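Local coordinates for protein putative thioesterase (Escherichia coli, PDB 5UGZ) that probably hydrolyses thioesters as a type II thioesterase, releasing intermediates from the NRPS/PKS assembly line that makes colibactin, at residues L29-G34 / F236-H241; P67-M72 / V76-Q81; C196-F201 / L215-F220. One frame throughout, in Å; residues are numbered along the deposited sequence.

Contact 1 (L29-G34 / F236-H241); sequences LPYSGG and FFVDKH
Tyr-31 reaches across to Phe-236, Val-238 and Asp-239, tying the loop that follows the first strand of an alpha/beta-hydrolase fold to the short helix 237-240 beyond its last strand. Its CG lies between backbone N and carbonyl carbon (chi1 42°), directing the ring at the helix. Phe-236 meets it in a T-shaped (edge-to-face) pair, ring planes at 68° and centroids 5.1 Å apart. The Phe-236 edge points at the Tyr-31 face, with Phe-236 CE1 3.8 Å from Tyr-31 CZ near the rim. Val-238 CG1 lies in the plane of the tyrosine ring, at its edge, 3.9 Å from Tyr-31 CE2. At the end of the ring, Tyr-31 OH donates to Asp-239 OD2 over 3.0 Å, meeting the carboxylate on its syn side and 17° out of its plane. The other oxygen, Asp-239 OD1, forms a salt bridge with Lys-41. With an alanine in place of Tyr-31, Asp-239 OD2 is likely to lose this donor and the Phe-236 edge the face it packs on. Tyr-31 also touches the probable nucleophile elbow (GxSxG), so this bridge lies close to the presumed active site. Further out, Tyr-31 begins a type II beta turn whose third residue, Gly-33, gives its N-H to Asp-178. Within 236-241, Phe-236 O accepts from both Asp-239 N and Lys-240 N, while Gly-34 N closes the turn on Tyr-31 O at 2.9 Å.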
loop_
_atom_site.group_PDB
_atom_site.type_symbol
_atom_site.label_atom_id
_atom_site.label_comp_id
_atom_site.label_asym_id
_atom_site.label_seq_id
_atom_site.Cartn_x
_atom_site.Cartn_y
_atom_site.Cartn_z
ATOM N N LEU A 29 -4.885 -0.917 -0.689
ATOM C CA LEU A 29 -4.412 -1.297 0.634
ATOM C C LEU A 29 -3.831 -0.086 1.350
ATOM O O LEU A 29 -3.073 0.680 0.743
ATOM C CB LEU A 29 -3.353 -2.418 0.540
ATOM C CG LEU A 29 -3.918 -3.788 0.142
ATOM C CD1 LEU A 29 -4.430 -3.771 -1.279
ATOM C CD2 LEU A 29 -2.878 -4.889 0.296
ATOM N N PRO A 30 -4.147 0.119 2.625
ATOM C CA PRO A 30 -3.701 1.324 3.324
ATOM C C PRO A 30 -2.276 1.213 3.860
ATOM O O PRO A 30 -1.658 0.151 3.899
ATOM C CB PRO A 30 -4.720 1.448 4.466
ATOM C CG PRO A 30 -5.126 0.048 4.751
ATOM C CD PRO A 30 -5.023 -0.724 3.458
ATOM N N TYR A 31 -1.752 2.357 4.284
ATOM C CA TYR A 31 -0.433 2.404 4.897
ATOM C C TYR A 31 -0.495 1.956 6.361
ATOM O O TYR A 31 -1.549 1.588 6.882
ATOM C CB TYR A 31 0.142 3.806 4.788
ATOM C CG TYR A 31 -0.870 4.874 5.075
ATOM C CD1 TYR A 31 -1.540 4.917 6.308
ATOM C CD2 TYR A 31 -1.158 5.850 4.135
ATOM C CE1 TYR A 31 -2.475 5.892 6.580
ATOM C CE2 TYR A 31 -2.085 6.833 4.403
ATOM C CZ TYR A 31 -2.737 6.844 5.628
ATOM O OH TYR A 31 -3.664 7.807 5.889
ATOM N N SER A 32 0.648 2.003 7.046
ATOM C CA SER A 32 0.741 1.523 8.427
ATOM C C SER A 32 -0.132 2.347 9.369
ATOM O O SER A 32 -0.090 3.582 9.349
ATOM C CB SER A 32 2.191 1.555 8.911
ATOM O OG SER A 32 3.000 0.648 8.182
ATOM N N GLY A 33 -0.905 1.656 10.217
ATOM C CA GLY A 33 -1.887 2.297 11.071
ATOM C C GLY A 33 -3.172 2.709 10.378
ATOM O O GLY A 33 -4.136 3.090 11.062
ATOM N N GLY A 34 -3.220 2.645 9.035
ATOM C CA GLY A 34 -4.364 3.132 8.294
ATOM C C GLY A 34 -5.466 2.099 8.123
ATOM O O GLY A 34 -5.310 0.907 8.416
ATOM N N PHE A 236 2.872 11.559 3.231
ATOM C CA PHE A 236 1.421 11.511 3.145
ATOM C C PHE A 236 0.891 12.369 2.011
ATOM O O PHE A 236 -0.242 12.854 2.079
ATOM C CB PHE A 236 0.804 11.896 4.487
ATOM C CG PHE A 236 0.994 10.844 5.537
ATOM C CD1 PHE A 236 -0.018 9.948 5.822
ATOM C CD2 PHE A 236 2.196 10.725 6.206
ATOM C CE1 PHE A 236 0.157 8.982 6.760
ATOM C CE2 PHE A 236 2.381 9.746 7.151
ATOM C CZ PHE A 236 1.362 8.870 7.423
ATOM N N PHE A 237 1.700 12.542 0.957
ATOM C CA PHE A 237 1.199 13.070 -0.304
ATOM C C PHE A 237 0.017 12.256 -0.810
ATOM O O PHE A 237 -0.846 12.798 -1.504
ATOM C CB PHE A 237 2.313 13.085 -1.355
ATOM C CG PHE A 237 2.685 11.721 -1.851
ATOM C CD1 PHE A 237 1.891 11.068 -2.784
ATOM C CD2 PHE A 237 3.812 11.085 -1.381
ATOM C CE1 PHE A 237 2.212 9.811 -3.230
ATOM C CE2 PHE A 237 4.140 9.833 -1.829
ATOM C CZ PHE A 237 3.337 9.195 -2.756
ATOM N N VAL A 238 -0.045 10.958 -0.474
ATOM C CA VAL A 238 -1.140 10.107 -0.954
ATOM C C VAL A 238 -2.498 10.628 -0.490
ATOM O O VAL A 238 -3.519 10.407 -1.154
ATOM C CB VAL A 238 -0.922 8.637 -0.519
ATOM C CG1 VAL A 238 -1.183 8.468 0.982
ATOM C CG2 VAL A 238 -1.799 7.674 -1.338
ATOM N N ASP A 239 -2.547 11.303 0.655
ATOM C CA ASP A 239 -3.793 11.913 1.104
ATOM C C ASP A 239 -3.905 13.356 0.656
ATOM O O ASP A 239 -4.965 13.773 0.185
ATOM C CB ASP A 239 -3.923 11.881 2.634
ATOM C CG ASP A 239 -4.014 10.480 3.199
ATOM O OD1 ASP A 239 -4.978 9.751 2.884
ATOM O OD2 ASP A 239 -3.119 10.122 3.986
ATOM N N LYS A 240 -2.824 14.125 0.793
ATOM C CA LYS A 240 -2.895 15.556 0.519
ATOM C C LYS A 240 -3.113 15.828 -0.959
ATOM O O LYS A 240 -3.832 16.767 -1.321
ATOM C CB LYS A 240 -1.627 16.258 1.015
ATOM C CG LYS A 240 -1.727 17.784 0.938
ATOM C CD LYS A 240 -0.466 18.471 1.401
ATOM C CE LYS A 240 -0.689 19.963 1.522
ATOM N NZ LYS A 240 0.601 20.711 1.610
ATOM N N HIS A 241 -2.505 15.032 -1.825
ATOM C CA HIS A 241 -2.641 15.185 -3.267
ATOM C C HIS A 241 -3.340 13.979 -3.877
ATOM O O HIS A 241 -3.041 13.555 -4.996
ATOM C CB HIS A 241 -1.279 15.420 -3.912
ATOM C CG HIS A 241 -0.516 16.549 -3.293
ATOM N ND1 HIS A 241 -1.048 17.814 -3.145
ATOM C CD2 HIS A 241 0.736 16.606 -2.780
ATOM C CE1 HIS A 241 -0.156 18.600 -2.568
ATOM N NE2 HIS A 241 0.933 17.892 -2.334
#

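Contact 2 (P67-M72 / V76-Q81); sequences PLCLTM and VADLYQ. With BME (beta-mercaptoethanol), chain C.
Met-72 and Val-76 share the one direct hydrogen bond of this contact, from Val-76 N to Met-72 O at 2.9 Å, with an N-H...O angle of 149°. Apolar contact accompanies it. Val-76 CG1 is anti to the backbone N (chi1 169°), which leaves CG2 beside that nitrogen and only 3.2 Å from Met-72 O. The same methyl lies 4.2 Å from Met-72 SD, brought round by bends at chi2 and chi3 of a side chain whose CB points away from residues 76-81; Met-72 then packs on Ile-102 and Met-103 of helix 99-113. This is the first turn of helix 72-83, an i to i+4 bond next to Thr-71 at the N-cap position, in the stretch that follows strand 50-54 of the alpha/beta-hydrolase sheet. Two residues beyond Val-76, Asp-78 CB points to the incoming loop, 4.2 Å from Cys-69 SG. A beta-mercaptoethanol molecule, probably from the crystallisation liquor, lies between loop and helix. Its hydroxyl O1 donates to Pro-67 O at 2.9 Å, and its C1 comes within 3.6 Å of Asp-78 OD1; its sulfur is modelled too close to Cys-69 SG for that approach to be trusted. Asp-78 OD1 forms a salt bridge with Arg-63. A neutral bond holds the loop elsewhere: Cys-69 O accepts from Asn-177 ND2 of helix 165-183.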
loop_
_atom_site.group_PDB
_atom_site.type_symbol
_atom_site.label_atom_id
_atom_site.label_comp_id
_atom_site.label_asym_id
_atom_site.label_seq_id
_atom_site.Cartn_x
_atom_site.Cartn_y
_atom_site.Cartn_z
ATOM N N PRO A 67 -8.700 -10.013 15.282
ATOM C CA PRO A 67 -7.343 -9.941 15.828
ATOM C C PRO A 67 -6.375 -9.371 14.805
ATOM O O PRO A 67 -6.563 -9.517 13.600
ATOM C CB PRO A 67 -7.017 -11.401 16.163
ATOM C CG PRO A 67 -8.360 -12.057 16.327
ATOM C CD PRO A 67 -9.229 -11.390 15.303
ATOM N N LEU A 68 -5.336 -8.701 15.303
ATOM C CA LEU A 68 -4.311 -8.141 14.434
ATOM C C LEU A 68 -3.462 -9.263 13.844
ATOM O O LEU A 68 -3.266 -10.304 14.471
ATOM C CB LEU A 68 -3.443 -7.138 15.219
ATOM C CG LEU A 68 -4.132 -5.805 15.625
ATOM C CD1 LEU A 68 -3.489 -5.134 16.850
ATOM C CD2 LEU A 68 -4.159 -4.810 14.458
ATOM N N CYS A 69 -2.965 -9.043 12.632
ATOM C CA CYS A 69 -2.139 -10.033 11.950
ATOM C C CYS A 69 -0.893 -10.368 12.762
ATOM O O CYS A 69 -0.424 -9.558 13.562
ATOM C CB CYS A 69 -1.743 -9.535 10.559
ATOM S SG CYS A 69 -2.986 -9.825 9.279
ATOM N N LEU A 70 -0.361 -11.567 12.550
ATOM C CA LEU A 70 0.832 -12.012 13.260
ATOM C C LEU A 70 2.078 -11.859 12.393
ATOM O O LEU A 70 3.121 -11.408 12.864
ATOM C CB LEU A 70 0.678 -13.467 13.707
ATOM C CG LEU A 70 0.491 -13.700 15.208
ATOM C CD1 LEU A 70 1.721 -14.365 15.807
ATOM C CD2 LEU A 70 0.185 -12.392 15.921
ATOM N N THR A 71 1.960 -12.239 11.125
ATOM C CA THR A 71 3.076 -12.145 10.192
ATOM C C THR A 71 2.606 -11.751 8.795
ATOM O O THR A 71 1.452 -11.976 8.430
ATOM C CB THR A 71 3.852 -13.473 10.105
ATOM O OG1 THR A 71 2.935 -14.571 10.180
ATOM C CG2 THR A 71 4.858 -13.578 11.240
ATOM N N MET A 72 3.510 -11.162 8.019
ATOM C CA MET A 72 3.199 -10.735 6.659
ATOM C C MET A 72 2.456 -11.819 5.898
ATOM O O MET A 72 1.517 -11.526 5.150
ATOM C CB MET A 72 4.478 -10.348 5.915
ATOM C CG MET A 72 4.260 -9.984 4.441
ATOM S SD MET A 72 3.397 -8.415 4.239
ATOM C CE MET A 72 4.537 -7.302 5.066
ATOM N N VAL A 76 -1.302 -11.384 4.458
ATOM C CA VAL A 76 -1.609 -11.542 3.035
ATOM C C VAL A 76 -2.761 -12.529 2.828
ATOM O O VAL A 76 -3.660 -12.289 2.018
ATOM C CB VAL A 76 -0.354 -11.977 2.259
ATOM C CG1 VAL A 76 -0.749 -12.387 0.876
ATOM C CG2 VAL A 76 0.651 -10.839 2.199
ATOM N N ALA A 77 -2.735 -13.665 3.529
ATOM C CA ALA A 77 -3.854 -14.606 3.482
ATOM C C ALA A 77 -5.157 -13.948 3.926
ATOM O O ALA A 77 -6.223 -14.224 3.368
ATOM C CB ALA A 77 -3.541 -15.820 4.362
ATOM N N ASP A 78 -5.090 -13.106 4.960
ATOM C CA ASP A 78 -6.250 -12.362 5.445
ATOM C C ASP A 78 -6.831 -11.470 4.352
ATOM O O ASP A 78 -8.039 -11.483 4.108
ATOM C CB ASP A 78 -5.827 -11.552 6.676
ATOM C CG ASP A 78 -6.942 -10.708 7.273
ATOM O OD1 ASP A 78 -7.865 -11.274 7.895
ATOM O OD2 ASP A 78 -6.849 -9.465 7.172
ATOM N N LEU A 79 -5.981 -10.700 3.662
ATOM C CA LEU A 79 -6.475 -9.809 2.603
ATOM C C LEU A 79 -7.006 -10.587 1.401
ATOM O O LEU A 79 -8.012 -10.192 0.799
ATOM C CB LEU A 79 -5.383 -8.846 2.160
ATOM C CG LEU A 79 -5.140 -7.719 3.152
ATOM C CD1 LEU A 79 -3.981 -6.871 2.675
ATOM C CD2 LEU A 79 -6.386 -6.889 3.343
ATOM N N TYR A 80 -6.352 -11.698 1.033
ATOM C CA TYR A 80 -6.879 -12.526 -0.040
ATOM C C TYR A 80 -8.319 -12.944 0.230
ATOM O O TYR A 80 -9.143 -12.971 -0.692
ATOM C CB TYR A 80 -6.011 -13.759 -0.250
ATOM C CG TYR A 80 -6.579 -14.622 -1.353
ATOM C CD1 TYR A 80 -6.462 -14.239 -2.690
ATOM C CD2 TYR A 80 -7.276 -15.792 -1.063
ATOM C CE1 TYR A 80 -7.002 -15.014 -3.706
ATOM C CE2 TYR A 80 -7.816 -16.562 -2.079
ATOM C CZ TYR A 80 -7.668 -16.164 -3.395
ATOM O OH TYR A 80 -8.199 -16.919 -4.408
ATOM N N GLN A 81 -8.641 -13.297 1.482
ATOM C CA GLN A 81 -10.027 -13.615 1.819
ATOM C C GLN A 81 -10.939 -12.413 1.571
ATOM O O GLN A 81 -12.102 -12.571 1.174
ATOM C CB GLN A 81 -10.134 -14.083 3.279
ATOM C CG GLN A 81 -9.522 -15.445 3.572
ATOM C CD GLN A 81 -9.970 -16.514 2.592
ATOM O OE1 GLN A 81 -10.988 -16.365 1.905
ATOM N NE2 GLN A 81 -9.203 -17.596 2.508
HETATM C C1 BME C . -6.714 -12.054 11.230
HETATM C C2 BME C . -5.235 -12.257 11.560
HETATM O O1 BME C . -7.589 -11.949 12.334
HETATM S S2 BME C . -4.164 -12.266 10.056
#

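Contact 3 (C196-F201 / L215-F220); sequences CPIVLF and LAWEKF
The indole of Trp-217 carries Leu-200 on one face: methyl CD2 of Leu-200 stands 3.5 Å above the centroid of the five-membered ring of Trp-217, just 5° off the ring normal, a well-centred CH-pi contact. The second methyl, Leu-200 CD1, reaches 3.5 Å from Trp-217 CD1 at the pyrrole side, so both methyls lie on the same side of the indole, CD2 over the ring and CD1 just beyond its rim. Ile-198 approaches obliquely at the benzo side, its CD1 4.1 Å from Trp-217 CE3. Phe-124 of the neighbouring strand stacks on the same indole, and Trp-217 NE1 donates to Cys-127 O, which satisfies the polar atom of this buried ring. The second flat group, Phe-220, has Lys-219 CG over one face and Trp-217 O in plane at its edge, while Phe-105 of helix 99-113 meets it edge-to-face. Leu-200 holds CG anti to its carbonyl carbon (chi1 -54°), sending both methyls toward the indole.

Topologically this is a 3-10 segment packed on one side of strand 198-203 in the parallel sheet of the alpha/beta-hydrolase fold, within the crossover from that strand to its neighbour 225-230. Ile-198 and Leu-200 face the 3-10 segment, whereas Val-199 and Phe-201 pack against helix 242-259. Apolar contact continues from Ile-198 CD1 to Phe-220 CB at 4.4 Å. No hydrogen bond links the two segments. Within 215-220, Lys-219 NZ donates to Ala-216 O at 3.1 Å, in the carbonyl plane and on a lone pair, and it also forms a salt bridge with Asp-131. The backbone bond from Phe-220 N to Trp-217 O is weak.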
loop_
_atom_site.group_PDB
_atom_site.type_symbol
_atom_site.label_atom_id
_atom_site.label_comp_id
_atom_site.label_asym_id
_atom_site.label_seq_id
_atom_site.Cartn_x
_atom_site.Cartn_y
_atom_site.Cartn_z
ATOM N N CYS A 196 2.718 -6.953 -16.034
ATOM C CA CYS A 196 1.895 -5.762 -16.138
ATOM C C CYS A 196 2.748 -4.549 -15.809
ATOM O O CYS A 196 3.837 -4.681 -15.241
ATOM C CB CYS A 196 0.691 -5.838 -15.195
ATOM S SG CYS A 196 1.137 -5.945 -13.463
ATOM N N PRO A 197 2.297 -3.352 -16.177
ATOM C CA PRO A 197 3.061 -2.149 -15.837
ATOM C C PRO A 197 3.017 -1.870 -14.339
ATOM O O PRO A 197 2.025 -2.137 -13.660
ATOM C CB PRO A 197 2.360 -1.041 -16.634
ATOM C CG PRO A 197 1.419 -1.738 -17.557
ATOM C CD PRO A 197 1.088 -3.043 -16.953
ATOM N N ILE A 198 4.128 -1.352 -13.824
ATOM C CA ILE A 198 4.239 -0.902 -12.443
ATOM C C ILE A 198 4.340 0.616 -12.450
ATOM O O ILE A 198 5.151 1.185 -13.187
ATOM C CB ILE A 198 5.465 -1.517 -11.740
ATOM C CG1 ILE A 198 5.296 -3.024 -11.522
ATOM C CG2 ILE A 198 5.755 -0.789 -10.447
ATOM C CD1 ILE A 198 6.381 -3.636 -10.636
ATOM N N VAL A 199 3.533 1.275 -11.629
ATOM C CA VAL A 199 3.628 2.718 -11.440
ATOM C C VAL A 199 4.041 2.977 -10.001
ATOM O O VAL A 199 3.463 2.401 -9.075
ATOM C CB VAL A 199 2.305 3.435 -11.772
ATOM C CG1 VAL A 199 2.449 4.949 -11.609
ATOM C CG2 VAL A 199 1.850 3.070 -13.177
ATOM N N LEU A 200 5.043 3.832 -9.820
ATOM C CA LEU A 200 5.586 4.166 -8.514
ATOM C C LEU A 200 5.285 5.626 -8.205
ATOM O O LEU A 200 5.476 6.498 -9.062
ATOM C CB LEU A 200 7.094 3.911 -8.468
ATOM C CG LEU A 200 7.586 2.519 -8.874
ATOM C CD1 LEU A 200 9.112 2.503 -8.891
ATOM C CD2 LEU A 200 7.046 1.436 -7.939
ATOM N N PHE A 201 4.796 5.882 -6.993
ATOM C CA PHE A 201 4.482 7.224 -6.513
ATOM C C PHE A 201 5.400 7.573 -5.349
ATOM O O PHE A 201 5.597 6.768 -4.436
ATOM C CB PHE A 201 3.022 7.352 -6.058
ATOM C CG PHE A 201 2.021 7.238 -7.171
ATOM C CD1 PHE A 201 1.789 8.293 -8.016
ATOM C CD2 PHE A 201 1.294 6.085 -7.348
ATOM C CE1 PHE A 201 0.872 8.195 -9.044
ATOM C CE2 PHE A 201 0.367 5.986 -8.366
ATOM C CZ PHE A 201 0.163 7.041 -9.214
ATOM N N LEU A 215 14.872 2.227 -8.519
ATOM C CA LEU A 215 15.282 1.523 -9.724
ATOM C C LEU A 215 15.279 0.010 -9.528
ATOM O O LEU A 215 15.183 -0.738 -10.510
ATOM C CB LEU A 215 16.666 2.027 -10.146
ATOM C CG LEU A 215 16.741 3.555 -10.263
ATOM C CD1 LEU A 215 18.186 4.043 -10.383
ATOM C CD2 LEU A 215 15.895 4.038 -11.439
ATOM N N ALA A 216 15.370 -0.457 -8.279
ATOM C CA ALA A 216 15.283 -1.875 -7.965
ATOM C C ALA A 216 13.894 -2.441 -8.176
ATOM O O ALA A 216 13.697 -3.636 -7.960
ATOM C CB ALA A 216 15.708 -2.119 -6.521
ATOM N N TRP A 217 12.928 -1.613 -8.555
ATOM C CA TRP A 217 11.569 -2.070 -8.794
ATOM C C TRP A 217 11.385 -2.691 -10.170
ATOM O O TRP A 217 10.431 -3.448 -10.364
ATOM C CB TRP A 217 10.597 -0.893 -8.645
ATOM C CG TRP A 217 9.942 -0.734 -7.296
ATOM C CD1 TRP A 217 10.122 0.288 -6.413
ATOM C CD2 TRP A 217 8.959 -1.597 -6.717
ATOM N NE1 TRP A 217 9.321 0.112 -5.310
ATOM C CE2 TRP A 217 8.592 -1.038 -5.473
ATOM C CE3 TRP A 217 8.348 -2.789 -7.130
ATOM C CZ2 TRP A 217 7.647 -1.641 -4.625
ATOM C CZ3 TRP A 217 7.406 -3.390 -6.280
ATOM C CH2 TRP A 217 7.073 -2.813 -5.045
ATOM N N GLU A 218 12.278 -2.402 -11.123
ATOM C CA GLU A 218 12.019 -2.693 -12.528
ATOM C C GLU A 218 12.156 -4.172 -12.873
ATOM O O GLU A 218 11.497 -4.646 -13.807
ATOM C CB GLU A 218 12.948 -1.837 -13.396
ATOM C CG GLU A 218 12.599 -0.347 -13.316
ATOM C CD GLU A 218 13.656 0.565 -13.905
ATOM O OE1 GLU A 218 14.580 0.067 -14.592
ATOM O OE2 GLU A 218 13.563 1.791 -13.671
ATOM N N LYS A 219 12.979 -4.927 -12.146
ATOM C CA LYS A 219 13.120 -6.347 -12.464
ATOM C C LYS A 219 11.885 -7.179 -12.117
ATOM O O LYS A 219 11.828 -8.353 -12.500
ATOM C CB LYS A 219 14.329 -6.932 -11.738
ATOM C CG LYS A 219 14.321 -6.666 -10.251
ATOM C CD LYS A 219 15.330 -7.526 -9.535
ATOM C CE LYS A 219 15.355 -7.221 -8.052
ATOM N NZ LYS A 219 15.829 -5.834 -7.789
ATOM N N PHE A 220 10.916 -6.620 -11.394
ATOM C CA PHE A 220 9.764 -7.374 -10.912
ATOM C C PHE A 220 8.628 -7.449 -11.923
ATOM O O PHE A 220 7.629 -8.129 -11.662
ATOM C CB PHE A 220 9.273 -6.772 -9.588
ATOM C CG PHE A 220 10.223 -6.999 -8.456
ATOM C CD1 PHE A 220 10.351 -8.255 -7.895
ATOM C CD2 PHE A 220 11.031 -5.978 -7.986
ATOM C CE1 PHE A 220 11.245 -8.479 -6.871
ATOM C CE2 PHE A 220 11.930 -6.197 -6.953
ATOM C CZ PHE A 220 12.043 -7.441 -6.402
#

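Overall arrangement
From the N terminus, the chain leaves strand 24-29 and opens contact 1, which closes only at 236-241, some two hundred residues later. Both other contacts nest inside that loop. Contact 2 comes first, a short-range closure joining the approach to helix 72-83 with the helix itself; contact 3 follows in series, folding the connection after strand 198-203 back onto that strand. Contacts 2 and 3 stay about 11 Å apart at their nearest atoms. Contact 1 touches each of them: Leu-29 CD2 packs 3.3 Å from Leu-79 CD1, and Phe-237 CZ 3.7 Å from Phe-201 C. Contact 1 joins the loop after strand 24-29 to helix 237-240, and contact 3 lays the 3-10 segment 215-220 on strand 198-203.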